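Local structure of FACT-Spt16 (Cicer arietinum, 5CE6) at residues Gln325-Gln336 with Val424-Thr432; Ala338-Gly346 with Ile433-Val442. The protein is the N-terminal domain of a FACT histone chaperone subunit, built on an aminopeptidase-like fold, and probably binds histones H3-H4 during transcription. All coordinates share one frame; numbering follows the deposited sequence.

Contact 1 of 2, residues Gln325-Gln336 with Val424-Thr432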
ATOM      1  N   GLN A 325     -21.286  12.266 -17.991  1.00 14.93           N
ATOM      2  CA  GLN A 325     -19.951  11.671 -17.833  1.00 14.03           C
ATOM      3  C   GLN A 325     -18.890  12.770 -17.822  1.00 13.80           C
ATOM      4  O   GLN A 325     -17.941  12.715 -17.047  1.00 14.10           O
ATOM      5  CB  GLN A 325     -19.667  10.677 -18.959  1.00 14.93           C
ATOM      6  CG  GLN A 325     -20.552   9.410 -18.942  1.00 14.31           C
ATOM      7  CD  GLN A 325     -20.465   8.617 -20.230  1.00 19.38           C
ATOM      8  OE1 GLN A 325     -20.228   9.177 -21.303  1.00 19.60           O
ATOM      9  NE2 GLN A 325     -20.676   7.301 -20.137  1.00 17.42           N
ATOM     10  N   SER A 326     -19.073  13.781 -18.675  1.00 16.82           N
ATOM     11  CA  SER A 326     -18.111  14.864 -18.790  1.00 14.48           C
ATOM     12  C   SER A 326     -18.109  15.710 -17.530  1.00 16.71           C
ATOM     13  O   SER A 326     -17.047  16.014 -16.979  1.00 18.35           O
ATOM     14  CB  SER A 326     -18.463  15.766 -19.983  1.00 22.96           C
ATOM     15  OG  SER A 326     -18.371  15.055 -21.201  1.00 30.02           O
ATOM     16  N   LYS A 327     -19.303  16.112 -17.094  1.00 16.69           N
ATOM     17  CA  LYS A 327     -19.435  16.905 -15.876  1.00 19.49           C
ATOM     18  C   LYS A 327     -18.877  16.149 -14.675  1.00 18.89           C
ATOM     19  O   LYS A 327     -18.117  16.702 -13.881  1.00 17.22           O
ATOM     20  CB  LYS A 327     -20.898  17.263 -15.602  1.00 20.15           C
ATOM     21  CG  LYS A 327     -21.078  18.000 -14.270  1.00 21.57           C
ATOM     22  CD  LYS A 327     -22.532  18.352 -13.963  1.00 27.93           C
ATOM     23  CE  LYS A 327     -22.629  19.037 -12.595  1.00 32.85           C
ATOM     24  NZ  LYS A 327     -24.020  19.370 -12.176  1.00 39.12           N
ATOM     25  N   ALA A 328     -19.262  14.884 -14.534  1.00 13.74           N
ATOM     26  CA  ALA A 328     -18.807  14.107 -13.395  1.00 13.03           C
ATOM     27  C   ALA A 328     -17.285  14.036 -13.363  1.00 13.22           C
ATOM     28  O   ALA A 328     -16.673  14.100 -12.296  1.00 13.55           O
ATOM     29  CB  ALA A 328     -19.393  12.714 -13.441  1.00 12.90           C
ATOM     30  N   TYR A 329     -16.667  13.891 -14.529  1.00 12.23           N
ATOM     31  CA  TYR A 329     -15.220  13.812 -14.553  1.00 11.67           C
ATOM     32  C   TYR A 329     -14.601  15.127 -14.102  1.00 11.82           C
ATOM     33  O   TYR A 329     -13.655  15.126 -13.317  1.00 12.57           O
ATOM     34  CB  TYR A 329     -14.663  13.386 -15.920  1.00 11.74           C
ATOM     35  CG  TYR A 329     -13.156  13.327 -15.884  1.00 12.30           C
ATOM     36  CD1 TYR A 329     -12.392  14.422 -16.255  1.00 14.20           C
ATOM     37  CD2 TYR A 329     -12.498  12.191 -15.424  1.00 10.64           C
ATOM     38  CE1 TYR A 329     -11.035  14.390 -16.191  1.00 14.35           C
ATOM     39  CE2 TYR A 329     -11.126  12.159 -15.344  1.00 10.84           C
ATOM     40  CZ  TYR A 329     -10.401  13.253 -15.733  1.00 12.65           C
ATOM     41  OH  TYR A 329      -9.037  13.224 -15.664  1.00 11.30           O
ATOM     42  N   GLU A 330     -15.135  16.245 -14.591  1.00 12.57           N
ATOM     43  CA  GLU A 330     -14.626  17.555 -14.204  1.00 12.90           C
ATOM     44  C   GLU A 330     -14.736  17.750 -12.700  1.00 12.72           C
ATOM     45  O   GLU A 330     -13.790  18.247 -12.058  1.00 12.55           O
ATOM     46  CB  GLU A 330     -15.377  18.664 -14.947  1.00 16.31           C
ATOM     47  CG  GLU A 330     -15.131  18.647 -16.440  1.00 19.85           C
ATOM     48  CD  GLU A 330     -15.710  19.859 -17.137  1.00 28.31           C
ATOM     49  OE1 GLU A 330     -14.921  20.679 -17.647  1.00 38.28           O
ATOM     50  OE2 GLU A 330     -16.949  19.990 -17.174  1.00 28.91           O
ATOM     51  N   VAL A 331     -15.872  17.330 -12.145  1.00 12.84           N
ATOM     52  CA  VAL A 331     -16.114  17.446 -10.706  1.00 12.82           C
ATOM     53  C   VAL A 331     -15.169  16.543  -9.908  1.00 13.34           C
ATOM     54  O   VAL A 331     -14.597  16.957  -8.888  1.00 12.92           O
ATOM     55  CB  VAL A 331     -17.578  17.151 -10.357  1.00 15.57           C
ATOM     56  CG1 VAL A 331     -17.792  17.185  -8.849  1.00 18.29           C
ATOM     57  CG2 VAL A 331     -18.497  18.169 -11.044  1.00 15.64           C
ATOM     58  N   LEU A 332     -14.991  15.313 -10.382  1.00 12.79           N
ATOM     59  CA  LEU A 332     -14.066  14.384  -9.726  1.00 10.66           C
ATOM     60  C   LEU A 332     -12.650  14.942  -9.690  1.00 10.99           C
ATOM     61  O   LEU A 332     -11.969  14.849  -8.670  1.00 13.39           O
ATOM     62  CB  LEU A 332     -14.069  13.020 -10.421  1.00 10.26           C
ATOM     63  CG  LEU A 332     -13.137  12.011  -9.734  1.00  9.57           C
ATOM     64  CD1 LEU A 332     -13.678  11.719  -8.337  1.00 12.52           C
ATOM     65  CD2 LEU A 332     -13.059  10.724 -10.552  1.00 12.41           C
ATOM     66  N   LEU A 333     -12.197  15.498 -10.808  1.00 11.97           N
ATOM     67  CA  LEU A 333     -10.865  16.094 -10.860  1.00 13.76           C
ATOM     68  C   LEU A 333     -10.702  17.235  -9.849  1.00 12.88           C
ATOM     69  O   LEU A 333      -9.691  17.310  -9.136  1.00 11.67           O
ATOM     70  CB  LEU A 333     -10.551  16.563 -12.290  1.00 11.84           C
ATOM     71  CG  LEU A 333      -9.239  17.329 -12.486  1.00 12.79           C
ATOM     72  CD1 LEU A 333      -8.043  16.507 -12.019  1.00 12.86           C
ATOM     73  CD2 LEU A 333      -9.092  17.692 -13.947  1.00 19.56           C
ATOM     74  N   LYS A 334     -11.695  18.112  -9.779  1.00 15.11           N
ATOM     75  CA  LYS A 334     -11.645  19.253  -8.864  1.00 14.11           C
ATOM     76  C   LYS A 334     -11.663  18.750  -7.417  1.00 15.22           C
ATOM     77  O   LYS A 334     -10.970  19.287  -6.548  1.00 13.13           O
ATOM     78  CB  LYS A 334     -12.823  20.192  -9.153  1.00 13.02           C
ATOM     79  CG  LYS A 334     -12.867  21.464  -8.334  1.00 18.05           C
ATOM     80  CD  LYS A 334     -14.040  22.328  -8.810  1.00 20.95           C
ATOM     81  CE  LYS A 334     -14.234  23.561  -7.945  1.00 31.49           C
ATOM     82  NZ  LYS A 334     -15.340  24.408  -8.495  1.00 32.72           N
ATOM     83  N   ALA A 335     -12.437  17.697  -7.169  1.00 11.96           N
ATOM     84  CA  ALA A 335     -12.501  17.110  -5.835  1.00 11.65           C
ATOM     85  C   ALA A 335     -11.185  16.450  -5.445  1.00 10.58           C
ATOM     86  O   ALA A 335     -10.726  16.584  -4.304  1.00 12.55           O
ATOM     87  CB  ALA A 335     -13.652  16.120  -5.734  1.00 13.18           C
ATOM     88  N   GLN A 336     -10.584  15.716  -6.381  1.00 10.24           N
ATOM     89  CA  GLN A 336      -9.305  15.066  -6.103  1.00 10.89           C
ATOM     90  C   GLN A 336      -8.227  16.102  -5.819  1.00 13.35           C
ATOM     91  O   GLN A 336      -7.407  15.931  -4.915  1.00 12.92           O
ATOM     92  CB  GLN A 336      -8.866  14.176  -7.271  1.00 10.12           C
ATOM     93  CG  GLN A 336      -7.717  13.201  -6.884  1.00 11.68           C
ATOM     94  CD  GLN A 336      -6.612  13.121  -7.927  1.00 12.75           C
ATOM     95  OE1 GLN A 336      -6.537  13.941  -8.837  1.00 12.27           O
ATOM     96  NE2 GLN A 336      -5.734  12.123  -7.786  1.00  9.56           N
ATOM     97  N   VAL A 424     -24.766   2.450 -16.332  1.00 16.84           N
ATOM     98  CA  VAL A 424     -24.190   2.717 -15.032  1.00 15.24           C
ATOM     99  C   VAL A 424     -22.679   2.714 -15.244  1.00 19.59           C
ATOM    100  O   VAL A 424     -22.132   1.771 -15.826  1.00 18.97           O
ATOM    101  CB  VAL A 424     -24.598   1.630 -14.026  1.00 23.87           C
ATOM    102  CG1 VAL A 424     -23.974   1.891 -12.681  1.00 20.46           C
ATOM    103  CG2 VAL A 424     -26.113   1.568 -13.907  1.00 24.61           C
ATOM    104  N   PHE A 425     -22.002   3.776 -14.806  1.00 15.39           N
ATOM    105  CA  PHE A 425     -20.559   3.872 -14.987  1.00 14.22           C
ATOM    106  C   PHE A 425     -19.882   4.389 -13.731  1.00 12.14           C
ATOM    107  O   PHE A 425     -20.539   4.883 -12.814  1.00 12.84           O
ATOM    108  CB  PHE A 425     -20.208   4.779 -16.173  1.00 13.97           C
ATOM    109  CG  PHE A 425     -20.490   6.238 -15.932  1.00 13.00           C
ATOM    110  CD1 PHE A 425     -21.772   6.748 -16.095  1.00 14.88           C
ATOM    111  CD2 PHE A 425     -19.471   7.101 -15.546  1.00 13.90           C
ATOM    112  CE1 PHE A 425     -22.034   8.094 -15.881  1.00 14.46           C
ATOM    113  CE2 PHE A 425     -19.722   8.444 -15.320  1.00 13.83           C
ATOM    114  CZ  PHE A 425     -21.007   8.951 -15.489  1.00 14.06           C
ATOM    115  N   SER A 426     -18.562   4.264 -13.683  1.00 11.97           N
ATOM    116  CA  SER A 426     -17.796   4.811 -12.576  1.00 10.82           C
ATOM    117  C   SER A 426     -16.617   5.604 -13.136  1.00 10.40           C
ATOM    118  O   SER A 426     -16.304   5.503 -14.324  1.00 12.60           O
ATOM    119  CB  SER A 426     -17.305   3.684 -11.648  1.00 12.52           C
ATOM    120  OG  SER A 426     -18.415   2.965 -11.108  1.00 11.95           O
ATOM    121  N   LEU A 427     -15.991   6.418 -12.287  1.00 10.96           N
ATOM    122  CA  LEU A 427     -14.808   7.202 -12.657  1.00  9.67           C
ATOM    123  C   LEU A 427     -13.810   7.120 -11.522  1.00  9.10           C
ATOM    124  O   LEU A 427     -14.211   7.026 -10.361  1.00  9.17           O
ATOM    125  CB  LEU A 427     -15.165   8.675 -12.871  1.00 10.02           C
ATOM    126  CG  LEU A 427     -16.272   8.995 -13.877  1.00 10.72           C
ATOM    127  CD1 LEU A 427     -16.684  10.464 -13.745  1.00 11.13           C
ATOM    128  CD2 LEU A 427     -15.844   8.703 -15.282  1.00 11.57           C
ATOM    129  N   LEU A 428     -12.525   7.202 -11.848  1.00  8.76           N
ATOM    130  CA  LEU A 428     -11.465   7.072 -10.842  1.00  8.28           C
ATOM    131  C   LEU A 428     -10.235   7.898 -11.189  1.00  8.16           C
ATOM    132  O   LEU A 428      -9.763   7.886 -12.339  1.00  9.18           O
ATOM    133  CB  LEU A 428     -11.081   5.593 -10.699  1.00  9.31           C
ATOM    134  CG  LEU A 428      -9.963   5.308  -9.694  1.00 11.56           C
ATOM    135  CD1 LEU A 428     -10.442   5.622  -8.283  1.00 10.74           C
ATOM    136  CD2 LEU A 428      -9.562   3.844  -9.810  1.00 10.36           C
ATOM    137  N   LEU A 429      -9.714   8.615 -10.195  1.00  8.81           N
ATOM    138  CA  LEU A 429      -8.449   9.325 -10.324  1.00  7.92           C
ATOM    139  C   LEU A 429      -7.571   8.979  -9.136  1.00  9.54           C
ATOM    140  O   LEU A 429      -8.024   9.027  -7.993  1.00  9.34           O
ATOM    141  CB  LEU A 429      -8.669  10.841 -10.367  1.00  8.32           C
ATOM    142  CG  LEU A 429      -9.195  11.416 -11.676  1.00 10.37           C
ATOM    143  CD1 LEU A 429      -9.476  12.904 -11.501  1.00  9.40           C
ATOM    144  CD2 LEU A 429      -8.163  11.211 -12.774  1.00 10.53           C
ATOM    145  N   ALA A 430      -6.317   8.632  -9.395  1.00  7.76           N
ATOM    146  CA  ALA A 430      -5.380   8.393  -8.297  1.00  7.31           C
ATOM    147  C   ALA A 430      -4.014   8.940  -8.619  1.00  8.47           C
ATOM    148  O   ALA A 430      -3.544   8.845  -9.757  1.00  7.53           O
ATOM    149  CB  ALA A 430      -5.280   6.902  -7.955  1.00  6.89           C
ATOM    150  N   ASP A 431      -3.377   9.500  -7.596  1.00  9.80           N
ATOM    151  CA  ASP A 431      -1.974   9.893  -7.690  1.00  7.45           C
ATOM    152  C   ASP A 431      -1.223   9.560  -6.418  1.00  8.20           C
ATOM    153  O   ASP A 431      -1.830   9.382  -5.362  1.00 11.33           O
ATOM    154  CB  ASP A 431      -1.853  11.396  -7.933  1.00  8.16           C
ATOM    155  CG  ASP A 431      -2.194  11.787  -9.348  1.00  9.69           C
ATOM    156  OD1 ASP A 431      -1.315  11.662 -10.227  1.00 11.35           O
ATOM    157  OD2 ASP A 431      -3.334  12.206  -9.583  1.00 14.17           O
ATOM    158  N   THR A 432       0.110   9.524  -6.514  1.00  7.49           N
ATOM    159  CA  THR A 432       0.961   9.337  -5.328  1.00  9.17           C
ATOM    160  C   THR A 432       1.544  10.685  -4.951  1.00  9.69           C
ATOM    161  O   THR A 432       2.096  11.390  -5.798  1.00  9.61           O
ATOM    162  CB  THR A 432       2.084   8.336  -5.582  1.00 12.15           C
ATOM    163  OG1 THR A 432       1.500   7.102  -5.995  1.00  9.36           O
ATOM    164  CG2 THR A 432       2.887   8.093  -4.311  1.00 11.22           C
TER
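L429 has the largest share of the contact and packs against L333, L332 and Y329 of helix 325-336. With its CG anti to the carbonyl carbon, the branch is turned toward the helix, and its two methyls part there. CD1 reaches the helix backbone, 3.5 Å from L333 CA. CD2 meets Y329 OH at 3.6 Å, with the two side chains roughly at right angles. The Y329 hydroxyl itself is hydrogen-bonded to the backbone O of K449. L332 CD2 fits between L427 and L429, and the side chain slides past both in the opposite sense. This CD2 lies 3.7 Å from L427 CB. L427 in turn sends CD1 to the helix, within 3.5 Å of A328 CB.

Two glutamines flank this leucine middle. At one end, Q325 CG sits over one face of the F425 ring, 3.7 Å from the ring centroid, a CH-pi contact. The Q325 amide stands nearly upright to the ring plane (88°), and its NE2 bonds to A295 O; A295 is a ligand of the potassium ion. At the other end, Q336 NE2 donates to D431 OD2 at 3.0 Å, nearly straight at 168°. D431 OD2 accepts with its anti lone pair, away from OD1, and lies close to the Q336 amide plane. K449 NZ also reaches D431 OD2 and Q336 OE1, while R315 and T444 hold D431 OD1. The buried carboxylate thus has several partners, and the nearby K449 and R315 would probably favour its charged form.

The helix runs along the strand at -28° and packs on one face of the antiparallel sheet. Strand 403-414 pairs beside strand 424-435, strand 309-319 touches L427, L428 and A430, and helix 451-454 touches Y329.

Contact 2 of 2, residues Ala338-Gly346 with Ile433-Val442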
ATOM      1  N   ALA A 338      -8.702  18.959  -4.583  1.00 14.52           N
ATOM      2  CA  ALA A 338      -9.013  19.562  -3.286  1.00 12.70           C
ATOM      3  C   ALA A 338      -8.478  18.709  -2.139  1.00 12.50           C
ATOM      4  O   ALA A 338      -8.010  19.241  -1.126  1.00 14.98           O
ATOM      5  CB  ALA A 338     -10.527  19.809  -3.132  1.00 15.52           C
ATOM      6  N   VAL A 339      -8.551  17.386  -2.288  1.00 13.36           N
ATOM      7  CA  VAL A 339      -7.947  16.508  -1.296  1.00 10.36           C
ATOM      8  C   VAL A 339      -6.452  16.749  -1.246  1.00 15.70           C
ATOM      9  O   VAL A 339      -5.878  16.921  -0.167  1.00 14.15           O
ATOM     10  CB  VAL A 339      -8.223  15.022  -1.593  1.00 10.56           C
ATOM     11  CG1 VAL A 339      -7.535  14.138  -0.566  1.00 13.18           C
ATOM     12  CG2 VAL A 339      -9.718  14.768  -1.567  1.00 10.44           C
ATOM     13  N   ILE A 340      -5.823  16.754  -2.415  1.00 10.64           N
ATOM     14  CA  ILE A 340      -4.368  16.936  -2.483  1.00 11.43           C
ATOM     15  C   ILE A 340      -3.962  18.265  -1.858  1.00 16.37           C
ATOM     16  O   ILE A 340      -2.992  18.340  -1.084  1.00 14.06           O
ATOM     17  CB  ILE A 340      -3.880  16.840  -3.943  1.00 10.81           C
ATOM     18  CG1 ILE A 340      -4.081  15.407  -4.460  1.00 10.00           C
ATOM     19  CG2 ILE A 340      -2.422  17.249  -4.047  1.00 16.40           C
ATOM     20  CD1 ILE A 340      -3.806  15.251  -5.954  1.00 10.36           C
ATOM     21  N   GLY A 341      -4.721  19.310  -2.173  1.00 13.26           N
ATOM     22  CA  GLY A 341      -4.432  20.634  -1.652  1.00 17.63           C
ATOM     23  C   GLY A 341      -4.637  20.755  -0.157  1.00 17.45           C
ATOM     24  O   GLY A 341      -4.115  21.678   0.470  1.00 25.48           O
ATOM     25  N   SER A 342      -5.403  19.834   0.419  1.00 13.09           N
ATOM     26  CA  SER A 342      -5.684  19.862   1.850  1.00 14.55           C
ATOM     27  C   SER A 342      -4.739  18.986   2.655  1.00 15.84           C
ATOM     28  O   SER A 342      -4.732  19.044   3.882  1.00 18.77           O
ATOM     29  CB  SER A 342      -7.131  19.447   2.130  1.00 19.85           C
ATOM     30  OG  SER A 342      -8.046  20.384   1.605  1.00 25.06           O
ATOM     31  N   LEU A 343      -3.953  18.158   1.972  1.00 14.57           N
ATOM     32  CA  LEU A 343      -3.003  17.294   2.672  1.00 11.48           C
ATOM     33  C   LEU A 343      -1.713  18.060   2.965  1.00 18.29           C
ATOM     34  O   LEU A 343      -0.749  18.010   2.201  1.00 16.54           O
ATOM     35  CB  LEU A 343      -2.729  16.015   1.877  1.00 11.47           C
ATOM     36  CG  LEU A 343      -3.927  15.069   1.870  1.00 12.97           C
ATOM     37  CD1 LEU A 343      -3.729  13.964   0.851  1.00 17.33           C
ATOM     38  CD2 LEU A 343      -4.160  14.474   3.261  1.00 15.52           C
ATOM     39  N   LYS A 344      -1.734  18.803   4.067  1.00 15.58           N
ATOM     40  CA  LYS A 344      -0.626  19.660   4.462  1.00 14.96           C
ATOM     41  C   LYS A 344      -0.373  19.397   5.927  1.00 15.88           C
ATOM     42  O   LYS A 344      -1.313  19.091   6.662  1.00 16.61           O
ATOM     43  CB  LYS A 344      -0.995  21.136   4.277  1.00 17.97           C
ATOM     44  CG  LYS A 344      -1.337  21.543   2.854  1.00 27.74           C
ATOM     45  CD  LYS A 344      -0.096  21.602   1.982  1.00 34.78           C
ATOM     46  CE  LYS A 344      -0.455  21.862   0.522  1.00 40.60           C
ATOM     47  NZ  LYS A 344      -1.288  23.086   0.362  1.00 42.03           N
ATOM     48  N   PRO A 345       0.894  19.503   6.363  1.00 18.06           N
ATOM     49  CA  PRO A 345       1.199  19.235   7.774  1.00 17.22           C
ATOM     50  C   PRO A 345       0.299  20.031   8.722  1.00 15.13           C
ATOM     51  O   PRO A 345       0.119  21.240   8.557  1.00 20.00           O
ATOM     52  CB  PRO A 345       2.660  19.677   7.899  1.00 18.35           C
ATOM     53  CG  PRO A 345       3.228  19.406   6.525  1.00 21.03           C
ATOM     54  CD  PRO A 345       2.112  19.798   5.583  1.00 20.61           C
ATOM     55  N   GLY A 346      -0.283  19.334   9.693  1.00 16.61           N
ATOM     56  CA  GLY A 346      -1.102  19.980  10.697  1.00 17.18           C
ATOM     57  C   GLY A 346      -2.590  19.850  10.420  1.00 17.45           C
ATOM     58  O   GLY A 346      -3.411  20.138  11.290  1.00 18.54           O
ATOM     59  N   ILE A 433       1.378  11.078  -3.693  1.00  8.13           N
ATOM     60  CA  ILE A 433       1.874  12.397  -3.285  1.00 12.35           C
ATOM     61  C   ILE A 433       2.792  12.282  -2.073  1.00  9.28           C
ATOM     62  O   ILE A 433       2.611  11.393  -1.236  1.00 11.41           O
ATOM     63  CB  ILE A 433       0.737  13.392  -3.008  1.00 19.56           C
ATOM     64  CG1 ILE A 433       0.045  13.077  -1.690  1.00 17.81           C
ATOM     65  CG2 ILE A 433      -0.276  13.434  -4.173  1.00 18.50           C
ATOM     66  CD1 ILE A 433      -0.935  14.162  -1.286  1.00 26.63           C
ATOM     67  N   ILE A 434       3.776  13.176  -1.994  1.00  9.12           N
ATOM     68  CA  ILE A 434       4.730  13.164  -0.887  1.00 12.47           C
ATOM     69  C   ILE A 434       4.520  14.434  -0.088  1.00  9.95           C
ATOM     70  O   ILE A 434       4.478  15.517  -0.654  1.00 12.28           O
ATOM     71  CB  ILE A 434       6.186  13.165  -1.389  1.00 19.07           C
ATOM     72  CG1 ILE A 434       6.392  12.074  -2.439  1.00 23.23           C
ATOM     73  CG2 ILE A 434       7.164  13.009  -0.213  1.00 15.52           C
ATOM     74  CD1 ILE A 434       6.556  10.722  -1.873  1.00 24.90           C
ATOM     75  N   ILE A 435       4.365  14.309   1.227  1.00 10.57           N
ATOM     76  CA  ILE A 435       4.159  15.497   2.051  1.00 10.66           C
ATOM     77  C   ILE A 435       5.502  16.001   2.524  1.00 12.76           C
ATOM     78  O   ILE A 435       6.137  15.383   3.367  1.00 16.87           O
ATOM     79  CB  ILE A 435       3.304  15.228   3.307  1.00 14.15           C
ATOM     80  CG1 ILE A 435       1.988  14.532   2.932  1.00 11.10           C
ATOM     81  CG2 ILE A 435       3.062  16.548   4.070  1.00 19.48           C
ATOM     82  CD1 ILE A 435       1.164  15.246   1.855  1.00 12.14           C
ATOM     83  N   ASN A 436       5.943  17.121   1.972  1.00 14.60           N
ATOM     84  CA  ASN A 436       7.137  17.760   2.509  1.00 23.21           C
ATOM     85  C   ASN A 436       6.719  18.919   3.399  1.00 22.71           C
ATOM     86  O   ASN A 436       5.549  19.306   3.416  1.00 26.62           O
ATOM     87  CB  ASN A 436       8.068  18.218   1.385  1.00 29.73           C
ATOM     88  CG  ASN A 436       8.531  17.065   0.505  1.00 26.75           C
ATOM     89  OD1 ASN A 436       9.090  16.089   0.989  1.00 27.37           O
ATOM     90  ND2 ASN A 436       8.277  17.172  -0.796  1.00 30.75           N
ATOM     91  N   LYS A 437       7.674  19.479   4.135  1.00 26.70           N
ATOM     92  CA  LYS A 437       7.374  20.552   5.073  1.00 26.64           C
ATOM     93  C   LYS A 437       6.772  21.768   4.376  1.00 30.06           C
ATOM     94  O   LYS A 437       5.818  22.377   4.868  1.00 32.92           O
ATOM     95  CB  LYS A 437       8.644  20.955   5.826  1.00 33.64           C
ATOM     96  CG  LYS A 437       8.460  22.112   6.781  1.00 41.02           C
ATOM     97  CD  LYS A 437       9.407  21.980   7.964  1.00 45.85           C
ATOM     98  CE  LYS A 437      10.209  23.245   8.158  1.00 54.09           C
ATOM     99  NZ  LYS A 437       9.319  24.434   8.090  1.00 52.33           N
ATOM    100  N   ASP A 438       7.314  22.092   3.207  1.00 29.29           N
ATOM    101  CA  ASP A 438       6.994  23.335   2.524  1.00 35.52           C
ATOM    102  C   ASP A 438       6.112  23.177   1.286  1.00 34.39           C
ATOM    103  O   ASP A 438       5.580  24.160   0.769  1.00 39.55           O
ATOM    104  CB  ASP A 438       8.294  24.032   2.129  1.00 43.94           C
ATOM    105  CG  ASP A 438       9.232  23.114   1.367  1.00 49.02           C
ATOM    106  OD1 ASP A 438       9.204  21.884   1.613  1.00 41.02           O
ATOM    107  OD2 ASP A 438       9.995  23.624   0.520  1.00 56.52           O
ATOM    108  N   LYS A 439       5.968  21.948   0.797  1.00 31.32           N
ATOM    109  CA  LYS A 439       5.146  21.704  -0.382  1.00 22.49           C
ATOM    110  C   LYS A 439       4.736  20.245  -0.472  1.00 20.58           C
ATOM    111  O   LYS A 439       5.373  19.367   0.102  1.00 24.80           O
ATOM    112  CB  LYS A 439       5.878  22.115  -1.663  1.00 34.44           C
ATOM    113  CG  LYS A 439       6.987  21.158  -2.079  1.00 43.68           C
ATOM    114  CD  LYS A 439       7.749  21.681  -3.290  1.00 50.97           C
ATOM    115  CE  LYS A 439       9.108  21.004  -3.432  1.00 56.07           C
ATOM    116  NZ  LYS A 439       9.029  19.574  -3.835  1.00 57.65           N
ATOM    117  N   THR A 440       3.661  20.008  -1.205  1.00 19.17           N
ATOM    118  CA  THR A 440       3.176  18.661  -1.421  1.00 21.65           C
ATOM    119  C   THR A 440       3.489  18.276  -2.858  1.00 26.99           C
ATOM    120  O   THR A 440       3.046  18.945  -3.788  1.00 32.37           O
ATOM    121  CB  THR A 440       1.680  18.599  -1.128  1.00 17.87           C
ATOM    122  OG1 THR A 440       1.481  18.778   0.283  1.00 26.96           O
ATOM    123  CG2 THR A 440       1.084  17.254  -1.572  1.00 21.58           C
ATOM    124  N   ASP A 441       4.270  17.212  -3.026  1.00 19.39           N
ATOM    125  CA  ASP A 441       4.759  16.797  -4.339  1.00 15.64           C
ATOM    126  C   ASP A 441       3.872  15.722  -4.933  1.00 16.42           C
ATOM    127  O   ASP A 441       3.720  14.659  -4.344  1.00 15.61           O
ATOM    128  CB  ASP A 441       6.182  16.240  -4.235  1.00 22.06           C
ATOM    129  CG  ASP A 441       7.181  17.271  -3.778  1.00 44.46           C
ATOM    130  OD1 ASP A 441       6.900  18.478  -3.933  1.00 50.61           O
ATOM    131  OD2 ASP A 441       8.255  16.875  -3.271  1.00 47.52           O
ATOM    132  N   VAL A 442       3.294  15.984  -6.102  1.00 14.61           N
ATOM    133  CA  VAL A 442       2.534  14.938  -6.791  1.00 11.10           C
ATOM    134  C   VAL A 442       3.534  14.233  -7.693  1.00 14.30           C
ATOM    135  O   VAL A 442       3.922  14.769  -8.723  1.00 18.34           O
ATOM    136  CB  VAL A 442       1.394  15.504  -7.633  1.00 15.09           C
ATOM    137  CG1 VAL A 442       0.644  14.360  -8.340  1.00 16.65           C
ATOM    138  CG2 VAL A 442       0.423  16.279  -6.754  1.00 18.86           C
TER
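L343, in the chain after the helix, meets I433 and I435. Its CB lies 4.0 Å from I435 CD1 and also faces I433 CD1. CG is anti to the carbonyl carbon (chi1 -71°), and the branch beyond it carries CD1 onto I433 CD1, at 3.5 Å. The two side chains cross at about a right angle. I433 holds its CG1 between the backbone N and the carbonyl carbon, with chi1 at 74°, which carries its CD1 to L343 CD1.

The backbone of L343 takes part too. L343 is the centre of an inverse gamma turn, and its carbonyl O faces the second strand. T440 OG1 lies 3.0 Å from L343 O. Bends at chi2 and chi4 bring K344 CE within 3.6 Å of T440 OG1. The K344 NZ then turns back to G341 O, a hydrogen bond of 3.2 Å.

Apolar contacts lie on both sides of L343 in the chain. I340 CG2 meets V442 CG2 at 4.0 Å. P345 lays its ring along I435, with CD 3.7 Å from I435 CG2.

Strands 424-435 and 440-442 form a beta hairpin, and helix 323-342 and the following loop pack against it. Strand 403-414 brings V406 to both L343 and I433. Helix 349-363 touches L343 through A352, and V398 from a loop meets L343 and I435.

Both contacts join helix 323-342 to the same antiparallel sheet, and both use strand 424-435. Contact 1 takes the body of the helix and the first part of the strand. Contact 2 takes the later part of the helix, the loop after it, the rest of the strand and the hairpin partner 440-442. Contact 1 is buried and the larger, 561 Å² against 380 Å². Its leucine core ends in an amide-carboxylate bond backed by salt bridges from K449 and R315 to the buried D431. Contact 2 is partly buried. Isoleucines and L343 form its inner part, and P345 and K344 lie toward the surface. The two meet where V442 packs beside D431 and T432.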